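Local coordinates for protein insulinase family protease (Yersinia pestis, PDB 3GO9) that binds zinc and is predicted to be a protease of the insulinase (M16) family, though its catalytic activity remains uncertain, at residues A[40-53]-A[383-396]. Sequence-based numbering, arbitrary orientation.
With ZN (zinc ion), chain B.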
# COMPACT_ATOMS: atom_id res chain seq x y z
N LEU A 40 -17.71 -4.33 -5.68
CA LEU A 40 -17.49 -5.73 -5.64
C LEU A 40 -18.59 -6.36 -4.78
O LEU A 40 -18.55 -6.25 -3.56
CB LEU A 40 -16.11 -6.07 -5.01
CG LEU A 40 -15.76 -7.56 -4.99
CD1 LEU A 40 -15.72 -8.17 -6.40
CD2 LEU A 40 -14.45 -7.89 -4.22
N ALA A 41 -19.59 -7.00 -5.40
CA ALA A 41 -20.58 -7.73 -4.60
C ALA A 41 -19.96 -9.04 -4.09
O ALA A 41 -19.29 -9.76 -4.85
CB ALA A 41 -21.82 -8.04 -5.49
N THR A 42 -20.25 -9.39 -2.82
CA THR A 42 -19.64 -10.57 -2.20
C THR A 42 -20.72 -11.48 -1.60
O THR A 42 -20.90 -11.56 -0.39
CB THR A 42 -18.64 -10.14 -1.11
OG1 THR A 42 -19.32 -9.39 -0.09
CG2 THR A 42 -17.50 -9.32 -1.74
N PRO A 43 -21.41 -12.19 -2.47
CA PRO A 43 -22.41 -13.11 -1.92
C PRO A 43 -21.76 -14.26 -1.16
O PRO A 43 -22.47 -14.93 -0.41
CB PRO A 43 -23.13 -13.62 -3.20
CG PRO A 43 -22.18 -13.40 -4.28
CD PRO A 43 -21.44 -12.16 -3.94
N GLN A 44 -20.48 -14.55 -1.38
CA GLN A 44 -19.73 -15.53 -0.58
C GLN A 44 -19.43 -15.03 0.83
O GLN A 44 -18.99 -15.82 1.70
CB GLN A 44 -18.42 -15.92 -1.28
CG GLN A 44 -17.24 -14.94 -1.20
CD GLN A 44 -17.36 -13.69 -2.06
OE1 GLN A 44 -18.35 -13.52 -2.84
NE2 GLN A 44 -16.34 -12.79 -1.95
N ARG A 45 -19.60 -13.73 1.08
CA ARG A 45 -19.45 -13.16 2.43
C ARG A 45 -20.79 -12.52 2.85
O ARG A 45 -20.87 -11.31 3.02
CB ARG A 45 -18.32 -12.11 2.42
CG ARG A 45 -16.91 -12.58 1.97
CD ARG A 45 -16.35 -13.60 2.89
NE ARG A 45 -16.05 -13.03 4.22
CZ ARG A 45 -15.48 -13.72 5.20
NH1 ARG A 45 -15.19 -15.02 5.04
NH2 ARG A 45 -15.24 -13.12 6.36
N PRO A 46 -21.85 -13.34 3.00
CA PRO A 46 -23.16 -12.77 3.02
C PRO A 46 -23.45 -11.96 4.27
O PRO A 46 -24.28 -11.06 4.19
CB PRO A 46 -24.08 -14.01 2.95
CG PRO A 46 -23.26 -15.08 3.52
CD PRO A 46 -21.90 -14.81 2.98
N SER A 47 -22.73 -12.23 5.37
CA SER A 47 -22.93 -11.60 6.66
C SER A 47 -21.81 -10.62 7.08
O SER A 47 -21.88 -10.03 8.17
CB SER A 47 -23.11 -12.68 7.74
OG SER A 47 -21.92 -13.40 7.97
N ASP A 48 -20.80 -10.44 6.21
CA ASP A 48 -19.66 -9.63 6.56
C ASP A 48 -20.01 -8.12 6.43
O ASP A 48 -20.99 -7.72 5.80
CB ASP A 48 -18.54 -10.01 5.61
CG ASP A 48 -17.18 -9.82 6.18
OD1 ASP A 48 -17.01 -9.16 7.26
OD2 ASP A 48 -16.25 -10.32 5.50
N ARG A 49 -19.19 -7.29 7.03
CA ARG A 49 -19.40 -5.84 7.03
C ARG A 49 -19.23 -5.27 5.61
O ARG A 49 -18.49 -5.83 4.76
CB ARG A 49 -18.43 -5.18 8.02
CG ARG A 49 -18.73 -5.54 9.51
CD ARG A 49 -17.92 -4.71 10.42
NE ARG A 49 -18.36 -3.33 10.62
CZ ARG A 49 -19.31 -2.92 11.47
NH1 ARG A 49 -19.94 -3.82 12.23
NH2 ARG A 49 -19.61 -1.66 11.62
N ILE A 50 -19.94 -4.18 5.37
CA ILE A 50 -19.93 -3.52 4.05
C ILE A 50 -18.87 -2.47 4.16
O ILE A 50 -18.98 -1.57 5.02
CB ILE A 50 -21.26 -2.89 3.73
CG1 ILE A 50 -22.40 -3.90 3.83
CG2 ILE A 50 -21.26 -2.16 2.36
CD1 ILE A 50 -22.14 -5.17 3.13
N GLU A 51 -17.88 -2.51 3.26
CA GLU A 51 -16.76 -1.57 3.28
C GLU A 51 -16.89 -0.52 2.19
O GLU A 51 -17.09 -0.86 1.04
CB GLU A 51 -15.42 -2.30 3.13
CG GLU A 51 -15.15 -3.34 4.21
CD GLU A 51 -14.94 -2.72 5.58
OE1 GLU A 51 -14.35 -1.61 5.64
OE2 GLU A 51 -15.32 -3.34 6.62
N LEU A 52 -16.78 0.76 2.57
CA LEU A 52 -16.82 1.86 1.64
C LEU A 52 -15.52 2.66 1.74
O LEU A 52 -15.03 2.97 2.85
CB LEU A 52 -18.03 2.78 1.94
CG LEU A 52 -19.42 2.17 1.81
CD1 LEU A 52 -19.84 1.59 3.11
CD2 LEU A 52 -20.39 3.30 1.48
N ARG A 53 -14.99 3.07 0.60
CA ARG A 53 -13.79 3.89 0.59
C ARG A 53 -14.02 5.00 -0.44
O ARG A 53 -14.44 4.72 -1.57
CB ARG A 53 -12.54 3.07 0.21
CG ARG A 53 -12.31 1.93 1.13
CD ARG A 53 -11.72 2.33 2.47
NE ARG A 53 -11.40 1.08 3.16
CZ ARG A 53 -12.28 0.34 3.84
NH1 ARG A 53 -13.50 0.76 4.08
NH2 ARG A 53 -11.95 -0.86 4.29
N TYR A 383 -9.87 -17.40 -0.98
CA TYR A 383 -10.80 -16.35 -1.37
C TYR A 383 -12.06 -16.38 -0.58
O TYR A 383 -12.54 -15.32 -0.08
CB TYR A 383 -11.08 -16.41 -2.90
CG TYR A 383 -11.98 -15.28 -3.36
CD1 TYR A 383 -11.47 -14.01 -3.51
CD2 TYR A 383 -13.32 -15.48 -3.61
CE1 TYR A 383 -12.29 -12.94 -3.91
CE2 TYR A 383 -14.15 -14.43 -3.99
CZ TYR A 383 -13.63 -13.17 -4.14
OH TYR A 383 -14.44 -12.10 -4.52
N ALA A 384 -12.65 -17.57 -0.44
CA ALA A 384 -13.91 -17.68 0.31
C ALA A 384 -13.82 -17.23 1.75
O ALA A 384 -14.83 -16.80 2.33
CB ALA A 384 -14.39 -19.10 0.30
N ARG A 385 -12.64 -17.35 2.32
CA ARG A 385 -12.38 -17.07 3.73
C ARG A 385 -11.90 -15.62 3.92
O ARG A 385 -11.56 -15.25 5.04
CB ARG A 385 -11.35 -18.04 4.29
CG ARG A 385 -11.81 -19.50 4.33
CD ARG A 385 -10.65 -20.51 4.55
NE ARG A 385 -9.92 -20.22 5.79
CZ ARG A 385 -10.08 -20.84 6.97
NH1 ARG A 385 -9.36 -20.44 8.02
NH2 ARG A 385 -10.93 -21.85 7.14
N THR A 386 -11.86 -14.84 2.85
CA THR A 386 -11.29 -13.48 2.90
C THR A 386 -12.35 -12.42 3.27
O THR A 386 -13.34 -12.17 2.57
CB THR A 386 -10.58 -13.11 1.60
OG1 THR A 386 -9.57 -14.10 1.33
CG2 THR A 386 -9.88 -11.75 1.70
N ASP A 387 -12.09 -11.77 4.41
CA ASP A 387 -12.90 -10.67 4.96
C ASP A 387 -13.00 -9.54 3.90
O ASP A 387 -12.08 -9.23 3.17
CB ASP A 387 -12.14 -10.18 6.20
CG ASP A 387 -12.87 -9.16 7.07
OD1 ASP A 387 -13.58 -8.31 6.54
OD2 ASP A 387 -12.64 -9.18 8.30
N THR A 388 -14.18 -8.94 3.83
CA THR A 388 -14.42 -7.78 2.94
C THR A 388 -13.38 -6.67 3.09
O THR A 388 -13.01 -6.06 2.12
CB THR A 388 -15.84 -7.23 3.13
OG1 THR A 388 -16.06 -6.98 4.52
CG2 THR A 388 -16.90 -8.21 2.59
N ASP A 389 -12.88 -6.42 4.30
CA ASP A 389 -11.84 -5.39 4.40
C ASP A 389 -10.50 -5.73 3.73
O ASP A 389 -9.77 -4.84 3.26
CB ASP A 389 -11.63 -4.92 5.82
CG ASP A 389 -10.78 -5.87 6.66
OD1 ASP A 389 -9.56 -5.84 6.53
OD2 ASP A 389 -11.37 -6.64 7.41
N ILE A 390 -10.18 -7.03 3.66
CA ILE A 390 -9.00 -7.49 2.96
C ILE A 390 -9.18 -7.41 1.45
O ILE A 390 -8.25 -6.95 0.72
CB ILE A 390 -8.54 -8.91 3.43
CG1 ILE A 390 -8.16 -8.84 4.92
CG2 ILE A 390 -7.35 -9.41 2.55
CD1 ILE A 390 -7.98 -10.22 5.56
N LEU A 391 -10.37 -7.82 0.96
CA LEU A 391 -10.70 -7.62 -0.44
C LEU A 391 -10.53 -6.14 -0.81
O LEU A 391 -10.03 -5.80 -1.90
CB LEU A 391 -12.13 -8.09 -0.74
CG LEU A 391 -12.44 -9.56 -0.54
CD1 LEU A 391 -13.96 -9.87 -0.73
CD2 LEU A 391 -11.57 -10.45 -1.44
N MSE A 392 -11.00 -5.27 0.08
CA MSE A 392 -10.93 -3.82 -0.17
C MSE A 392 -9.50 -3.35 -0.21
O MSE A 392 -9.12 -2.62 -1.14
CB MSE A 392 -11.75 -3.01 0.83
CG MSE A 392 -11.60 -1.54 0.64
SE MSE A 392 -12.42 -0.96 -1.08
CE MSE A 392 -14.25 -0.92 -0.46
N SER A 393 -8.69 -3.70 0.81
CA SER A 393 -7.32 -3.20 0.84
C SER A 393 -6.51 -3.71 -0.32
O SER A 393 -5.64 -3.01 -0.84
CB SER A 393 -6.64 -3.44 2.19
OG SER A 393 -6.67 -4.79 2.50
N GLN A 394 -6.77 -4.95 -0.75
CA GLN A 394 -6.10 -5.49 -1.93
C GLN A 394 -6.42 -4.69 -3.17
O GLN A 394 -5.52 -4.38 -3.96
CB GLN A 394 -6.47 -6.97 -2.13
CG GLN A 394 -5.82 -7.89 -1.12
CD GLN A 394 -6.03 -9.37 -1.37
OE1 GLN A 394 -6.66 -9.79 -2.37
NE2 GLN A 394 -5.56 -10.19 -0.41
N ARG A 395 -7.72 -4.34 -3.34
CA ARG A 395 -8.10 -3.54 -4.50
C ARG A 395 -7.44 -2.16 -4.48
O ARG A 395 -6.93 -1.73 -5.50
CB ARG A 395 -9.62 -3.37 -4.56
CG ARG A 395 -10.07 -2.63 -5.82
CD ARG A 395 -9.81 -3.35 -7.09
NE ARG A 395 -10.52 -2.72 -8.20
CZ ARG A 395 -10.57 -3.24 -9.43
NH1 ARG A 395 -10.00 -4.43 -9.71
NH2 ARG A 395 -11.24 -2.60 -10.40
N LEU A 396 -7.45 -1.47 -3.32
CA LEU A 396 -6.82 -0.14 -3.25
C LEU A 396 -5.32 -0.27 -3.53
O LEU A 396 -4.72 0.57 -4.20
CB LEU A 396 -7.05 0.50 -1.89
CG LEU A 396 -8.47 0.90 -1.54
CD1 LEU A 396 -8.52 1.87 -0.38
CD2 LEU A 396 -9.27 1.45 -2.74
ZN ZN B . -13.50 -6.83 8.52
O HOH W 1 -14.28 -13.32 0.06
O HOH W 2 -17.30 -17.73 2.12
O HOH W 3 -15.56 -7.98 9.13
O HOH W 4 -14.83 -5.84 6.85
O HOH W 5 -9.39 -2.26 4.26
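T388, the first residue of helix 388-401, meets the loop leading into strand 50-56 with backbone and side chain. Its amide N lies 3.0 Å from D48 OD2, with a nearly straight N-H...O angle of 168°, and approaches from above the carboxylate plane. Its OG1 donates to the R49 carbonyl O at 2.7 Å; chi1 of 52° sets this hydroxyl between T388's own N and carbonyl carbon, toward the R49 carbonyl. D48 OD2 is gripped by three donors, because R45 NE and NH2 also reach it side-on in a salt bridge, with OD2 lying in the guanidinium plane. The other end of that guanidinium, NH1, donates to A384 O at 3.3 Å on a carbonyl lone pair, while the T386-D387 peptide lies over one face. D48 OD1 takes the R49 amide and a water that binds the zinc ion.

D387 caps the helix: its OD1 accepts from D389 N (3.0 Å, 166°) while both carboxylate oxygens coordinate zinc. D389 OD2 is a further ligand, 2.4 Å from the zinc ion, and its OD1 pairs with R102. A second zinc-bound water donates to E51 OE2, which also bonds S119, and to T388 OG1. E51 OE1 accepts from NH1 and NH2 of R53 in an end-on salt bridge, and R53 NH2 reaches D389 O through another water.

Away from the metal, L391 CD1 meets T42 CG2 tip to tip at 3.7 Å, and CG of M392, a selenomethionine, lies over one face of the R53 guanidinium. One water joins Q44 NE2 to the carbonyls of Y383 and T386.

With D99 and E101 completing the protein ligands, this is an acidic zinc site at a capped helix N-terminus, packed against the mixed sheet of an M16-family domain.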